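Local coordinates for protein epsin-2 (Saccharomyces cerevisiae, PDB 6ENR) that binds membranes rich in phosphatidylinositol 4,5-bisphosphate or 3,5-bisphosphate through an ENTH domain and is required for endocytosis and for localising actin, at residues A[17-23]-A[41-45]; A[34-40]-A[78-82]. All coordinates share one frame; numbering follows the deposited sequence.

Interaction 1. Residues A[17-23]-A[41-45]; sequences SSTQVLV and DLAQR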
loop_
_atom_site.group_PDB
_atom_site.type_symbol
_atom_site.label_atom_id
_atom_site.label_comp_id
_atom_site.label_asym_id
_atom_site.label_seq_id
_atom_site.Cartn_x
_atom_site.Cartn_y
_atom_site.Cartn_z
ATOM N N SER A 17 -16.074 -12.207 -2.164
ATOM C CA SER A 17 -14.988 -12.263 -3.127
ATOM C C SER A 17 -13.678 -12.902 -2.547
ATOM O O SER A 17 -13.322 -12.701 -1.415
ATOM C CB SER A 17 -14.750 -10.840 -3.680
ATOM O OG SER A 17 -13.559 -10.820 -4.398
ATOM N N SER A 18 -12.942 -13.624 -3.337
ATOM C CA SER A 18 -11.739 -14.230 -2.880
ATOM C C SER A 18 -10.768 -13.062 -2.571
ATOM O O SER A 18 -10.945 -11.918 -3.071
ATOM C CB SER A 18 -11.170 -15.156 -3.884
ATOM O OG SER A 18 -10.419 -14.530 -4.913
ATOM N N THR A 19 -9.809 -13.371 -1.743
ATOM C CA THR A 19 -8.789 -12.381 -1.335
ATOM C C THR A 19 -7.895 -11.970 -2.536
ATOM O O THR A 19 -7.616 -10.804 -2.713
ATOM C CB THR A 19 -7.957 -12.901 -0.154
ATOM O OG1 THR A 19 -8.844 -13.048 0.992
ATOM C CG2 THR A 19 -6.826 -11.874 0.236
ATOM N N GLN A 20 -7.542 -12.942 -3.378
ATOM C CA GLN A 20 -6.824 -12.687 -4.642
ATOM C C GLN A 20 -7.514 -11.721 -5.518
ATOM O O GLN A 20 -6.869 -10.857 -6.064
ATOM C CB GLN A 20 -6.628 -13.980 -5.452
ATOM C CG GLN A 20 -5.402 -13.965 -6.327
ATOM C CD GLN A 20 -4.720 -15.352 -6.386
ATOM O OE1 GLN A 20 -4.855 -16.086 -7.372
ATOM N NE2 GLN A 20 -4.015 -15.725 -5.296
ATOM N N VAL A 21 -8.825 -11.865 -5.669
ATOM C CA VAL A 21 -9.630 -10.932 -6.480
ATOM C C VAL A 21 -9.780 -9.549 -5.817
ATOM O O VAL A 21 -9.784 -8.500 -6.476
ATOM C CB VAL A 21 -11.066 -11.498 -6.728
ATOM C CG1 VAL A 21 -11.938 -10.472 -7.412
ATOM C CG2 VAL A 21 -11.033 -12.776 -7.532
ATOM N N LEU A 22 -9.950 -9.539 -4.514
ATOM C CA LEU A 22 -10.083 -8.307 -3.799
ATOM C C LEU A 22 -8.810 -7.439 -3.889
ATOM O O LEU A 22 -8.930 -6.180 -4.055
ATOM C CB LEU A 22 -10.329 -8.570 -2.337
ATOM C CG LEU A 22 -10.531 -7.447 -1.384
ATOM C CD1 LEU A 22 -11.666 -6.524 -1.774
ATOM C CD2 LEU A 22 -10.814 -8.062 0.012
ATOM N N VAL A 23 -7.661 -8.081 -3.654
ATOM C CA VAL A 23 -6.346 -7.360 -3.639
ATOM C C VAL A 23 -5.965 -6.949 -5.073
ATOM O O VAL A 23 -5.453 -5.844 -5.277
ATOM C CB VAL A 23 -5.181 -8.045 -2.866
ATOM C CG1 VAL A 23 -4.593 -9.243 -3.580
ATOM C CG2 VAL A 23 -4.013 -7.082 -2.626
ATOM N N ASP A 41 -12.029 -4.380 4.242
ATOM C CA ASP A 41 -12.111 -5.818 4.128
ATOM C C ASP A 41 -10.675 -6.399 4.106
ATOM O O ASP A 41 -10.352 -7.329 4.825
ATOM C CB ASP A 41 -12.882 -6.104 2.852
ATOM C CG ASP A 41 -13.380 -7.529 2.744
ATOM O OD1 ASP A 41 -13.284 -8.380 3.673
ATOM O OD2 ASP A 41 -13.926 -7.788 1.668
ATOM N N LEU A 42 -9.796 -5.807 3.320
ATOM C CA LEU A 42 -8.353 -6.142 3.356
ATOM C C LEU A 42 -7.801 -6.118 4.729
ATOM O O LEU A 42 -7.158 -7.083 5.167
ATOM C CB LEU A 42 -7.519 -5.298 2.429
ATOM C CG LEU A 42 -7.861 -5.600 0.942
ATOM C CD1 LEU A 42 -7.389 -4.439 0.122
ATOM C CD2 LEU A 42 -7.177 -6.857 0.400
ATOM N N ALA A 43 -8.096 -5.048 5.445
ATOM C CA ALA A 43 -7.595 -4.926 6.766
ATOM C C ALA A 43 -8.075 -6.015 7.638
ATOM O O ALA A 43 -7.254 -6.663 8.325
ATOM C CB ALA A 43 -7.928 -3.549 7.365
ATOM N N GLN A 44 -9.372 -6.333 7.563
ATOM C CA GLN A 44 -9.865 -7.446 8.346
ATOM C C GLN A 44 -9.228 -8.797 8.021
ATOM O O GLN A 44 -8.897 -9.623 8.901
ATOM C CB GLN A 44 -11.343 -7.580 8.212
ATOM C CG GLN A 44 -12.134 -6.459 8.877
ATOM C CD GLN A 44 -11.533 -5.795 10.132
ATOM O OE1 GLN A 44 -11.265 -6.442 11.194
ATOM N NE2 GLN A 44 -11.371 -4.460 10.041
ATOM N N ARG A 45 -9.054 -9.006 6.752
ATOM C CA ARG A 45 -8.473 -10.262 6.272
ATOM C C ARG A 45 -7.012 -10.424 6.610
ATOM O O ARG A 45 -6.488 -11.564 6.714
ATOM C CB ARG A 45 -8.702 -10.375 4.789
ATOM C CG ARG A 45 -10.167 -10.480 4.422
ATOM C CD ARG A 45 -10.301 -10.793 2.974
ATOM N NE ARG A 45 -11.584 -10.479 2.377
ATOM C CZ ARG A 45 -12.115 -11.125 1.314
ATOM N NH1 ARG A 45 -11.494 -12.137 0.720
ATOM N NH2 ARG A 45 -13.291 -10.704 0.833
#

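Interaction 2. Residues A[34-40]-A[78-82]; sequences PSIDTLD and TVLDY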
loop_
_atom_site.group_PDB
_atom_site.type_symbol
_atom_site.label_atom_id
_atom_site.label_comp_id
_atom_site.label_asym_id
_atom_site.label_seq_id
_atom_site.Cartn_x
_atom_site.Cartn_y
_atom_site.Cartn_z
ATOM N N PRO A 34 -9.018 2.862 -4.472
ATOM C CA PRO A 34 -9.644 1.802 -3.678
ATOM C C PRO A 34 -10.676 2.355 -2.710
ATOM O O PRO A 34 -10.392 3.336 -2.015
ATOM C CB PRO A 34 -8.492 1.193 -2.892
ATOM C CG PRO A 34 -7.264 1.852 -3.370
ATOM C CD PRO A 34 -7.590 3.019 -4.200
ATOM N N SER A 35 -11.837 1.712 -2.683
ATOM C CA SER A 35 -12.920 2.130 -1.829
ATOM C C SER A 35 -12.610 1.786 -0.371
ATOM O O SER A 35 -11.890 0.824 -0.093
ATOM C CB SER A 35 -14.235 1.425 -2.240
ATOM O OG SER A 35 -14.149 0.047 -1.946
ATOM N N ILE A 36 -13.183 2.566 0.543
ATOM C CA ILE A 36 -13.013 2.243 1.975
ATOM C C ILE A 36 -13.584 0.869 2.275
ATOM O O ILE A 36 -13.097 0.152 3.136
ATOM C CB ILE A 36 -13.503 3.400 2.918
ATOM C CG1 ILE A 36 -12.527 4.557 2.811
ATOM C CG2 ILE A 36 -13.436 3.018 4.386
ATOM C CD1 ILE A 36 -11.169 4.370 3.496
ATOM N N ASP A 37 -14.604 0.463 1.553
ATOM C CA ASP A 37 -15.224 -0.810 1.766
ATOM C C ASP A 37 -14.120 -1.874 1.580
ATOM O O ASP A 37 -13.934 -2.750 2.399
ATOM C CB ASP A 37 -16.370 -1.046 0.749
ATOM C CG ASP A 37 -17.572 -0.105 0.939
ATOM O OD1 ASP A 37 -17.549 0.737 1.875
ATOM O OD2 ASP A 37 -18.534 -0.178 0.127
ATOM N N THR A 38 -13.394 -1.727 0.484
ATOM C CA THR A 38 -12.331 -2.653 0.047
ATOM C C THR A 38 -11.144 -2.626 1.007
ATOM O O THR A 38 -10.616 -3.680 1.328
ATOM C CB THR A 38 -11.857 -2.234 -1.374
ATOM O OG1 THR A 38 -12.929 -2.487 -2.290
ATOM C CG2 THR A 38 -10.608 -2.969 -1.815
ATOM N N LEU A 39 -10.716 -1.425 1.391
ATOM C CA LEU A 39 -9.567 -1.256 2.346
ATOM C C LEU A 39 -9.905 -1.902 3.678
ATOM O O LEU A 39 -9.130 -2.719 4.210
ATOM C CB LEU A 39 -9.255 0.199 2.549
ATOM C CG LEU A 39 -8.686 0.903 1.270
ATOM C CD1 LEU A 39 -8.641 2.368 1.512
ATOM C CD2 LEU A 39 -7.264 0.493 0.921
ATOM N N ASP A 40 -11.107 -1.642 4.184
ATOM C CA ASP A 40 -11.468 -2.282 5.453
ATOM C C ASP A 40 -11.627 -3.817 5.391
ATOM O O ASP A 40 -11.213 -4.490 6.326
ATOM C CB ASP A 40 -12.657 -1.619 6.119
ATOM C CG ASP A 40 -12.539 -1.764 7.644
ATOM O OD1 ASP A 40 -11.577 -1.155 8.306
ATOM O OD2 ASP A 40 -13.282 -2.574 8.132
ATOM N N THR A 78 -1.576 3.151 -1.294
ATOM C CA THR A 78 -2.788 3.509 -0.525
ATOM C C THR A 78 -3.196 2.355 0.388
ATOM O O THR A 78 -3.590 2.565 1.588
ATOM C CB THR A 78 -3.954 3.878 -1.460
ATOM O OG1 THR A 78 -3.530 4.979 -2.299
ATOM C CG2 THR A 78 -5.208 4.332 -0.642
ATOM N N VAL A 79 -3.196 1.138 -0.192
ATOM C CA VAL A 79 -3.519 -0.100 0.583
ATOM C C VAL A 79 -2.566 -0.251 1.719
ATOM O O VAL A 79 -2.959 -0.539 2.838
ATOM C CB VAL A 79 -3.604 -1.385 -0.337
ATOM C CG1 VAL A 79 -3.721 -2.633 0.486
ATOM C CG2 VAL A 79 -4.700 -1.293 -1.345
ATOM N N LEU A 80 -1.260 -0.032 1.467
ATOM C CA LEU A 80 -0.303 -0.255 2.513
ATOM C C LEU A 80 -0.506 0.760 3.683
ATOM O O LEU A 80 -0.489 0.402 4.864
ATOM C CB LEU A 80 1.072 -0.201 1.884
ATOM C CG LEU A 80 2.230 -0.898 2.490
ATOM C CD1 LEU A 80 1.914 -2.337 2.867
ATOM C CD2 LEU A 80 3.432 -0.751 1.559
ATOM N N ASP A 81 -0.729 2.002 3.287
ATOM C CA ASP A 81 -0.957 3.079 4.197
ATOM C C ASP A 81 -2.134 2.733 5.115
ATOM O O ASP A 81 -2.061 2.995 6.321
ATOM C CB ASP A 81 -1.268 4.387 3.414
ATOM C CG ASP A 81 -0.926 5.659 4.189
ATOM O OD1 ASP A 81 0.044 5.645 4.953
ATOM O OD2 ASP A 81 -1.591 6.702 4.010
ATOM N N TYR A 82 -3.202 2.140 4.568
ATOM C CA TYR A 82 -4.377 1.748 5.340
ATOM C C TYR A 82 -4.042 0.558 6.252
ATOM O O TYR A 82 -4.320 0.580 7.428
ATOM C CB TYR A 82 -5.563 1.411 4.418
ATOM C CG TYR A 82 -6.866 1.291 5.140
ATOM C CD1 TYR A 82 -7.683 2.424 5.328
ATOM C CD2 TYR A 82 -7.310 0.082 5.623
ATOM C CE1 TYR A 82 -8.918 2.329 6.001
ATOM C CE2 TYR A 82 -8.485 -0.010 6.329
ATOM C CZ TYR A 82 -9.282 1.151 6.503
ATOM O OH TYR A 82 -10.409 1.039 7.190
#

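Interaction 1. Residues A[17-23]-A[41-45]
Arg45 reaches from the last turn of helix 36-45 to the residues that lead into helix 19-26, and its guanidinium serves four acceptor atoms on three residues: Ser17 and Thr19 across the contact, Asp41 on its own helix. NH1 and NH2 meet end-on at a single atom, the carbonyl oxygen of Ser17, with NH1 to Ser17 O at 2.9 Å and the oxygen almost exactly in the guanidinium plane. NH1 also donates to Thr19 OG1 at 2.8 Å, the straighter of its two bonds (158°). That hydroxyl has a second partner in Asp51 of helix 49-63. Asp41, one turn back, holds the group as well: NE runs to Asp41 OD1 at 3.0 Å, nearly linear (174°) but arriving from above the carboxylate plane, while NH2 donates to Asp41 OD2. This side-on salt bridge fixes the guanidinium's rotation, and the side chain, extended from CG to NE, carries it over to helix 19-26. Leu22 covers one face, its CD2 3.5 Å from Arg45 NE and offset toward the rim. With CG anti to the backbone N (chi1 -179°), Leu22 also slides past Leu42, its CG 3.8 Å from Leu42 CD2. With an alanine in place of Arg45, the Ser17 carbonyl would probably lose both these donors, Thr19 one partner and Asp41 its counter-charge, leaving the link to the apolar contacts. Ser18 starts the helix itself, its OG accepting from Val21 N at 3.2 Å. The arrangement is an N-capped helix start tied by an arginine to the next helix, at the N-terminal edge of the all-helical ENTH domain.

Interaction 2. Residues A[34-40]-A[78-82]
Leu39 sits squarely over the Tyr82 ring: its CB lies 3.6 Å from the ring centroid, close to the ring normal, a CH-pi contact over the centre of the face. The tyrosine gets there with its ring carbon CG anti to the backbone N (chi1 -168°), which swings the ring across helix 36-45. From the same leucine, the CD2 branch packs on Val79, 3.9 Å from Val79 CG2, where the backbones come nearest, 6.4 Å between the CA atoms of Leu39 and Val79. This is the tight half, and Val79 also packs on Leu59 of helix 49-63. The two segments cross at -57°, an oblique helix-helix packing within the helical solenoid of the ENTH domain; helix 70-86 is packed on its other side too, Leu80 touching helices 49-63 and 89-97. Toward solvent the contact thins. Exposed Ile36 offers just its CD1, 3.9 Å from Tyr82 CE1. At the same tyrosine the one polar link between the segments is short: Tyr82 OH donates to Asp40 OD1 at 2.7 Å, meeting the anti lone pair, with carboxylate and ring planes almost perpendicular. The other carboxylate oxygen, Asp40 OD2, accepts from Gln44 NE2 one turn along the same helix. At the other end of the segment lies a looser but buried contact, Pro34 CG coming no closer than 4.2 Å to Thr78 CG2. Thr78 turns its hydroxyl elsewhere, to Lys125 and the Ala74 carbonyl.

Helix 36-45 is common to both contacts: its C-terminal half receives helix 19-26 in interaction 1, its N-terminal half meets helix 70-86 in interaction 2. The centre of the first lies about 13 Å from the chain's centre, that of the second about 8 Å. The outer one is joined by hydrogen bonds from one guanidinium, itself held by a salt bridge within its own helix, with leucine packing beside them. The second is chiefly apolar and aromatic, with a lone phenol-carboxylate bond at its margin. Leu22 CD1 touches Thr38 CG2 at 3.7 Å, and Ala43 CB reaches Tyr82 CE2 at 3.7 Å. Leu42 also packs on Val79, joining the two contacts through buried side chains.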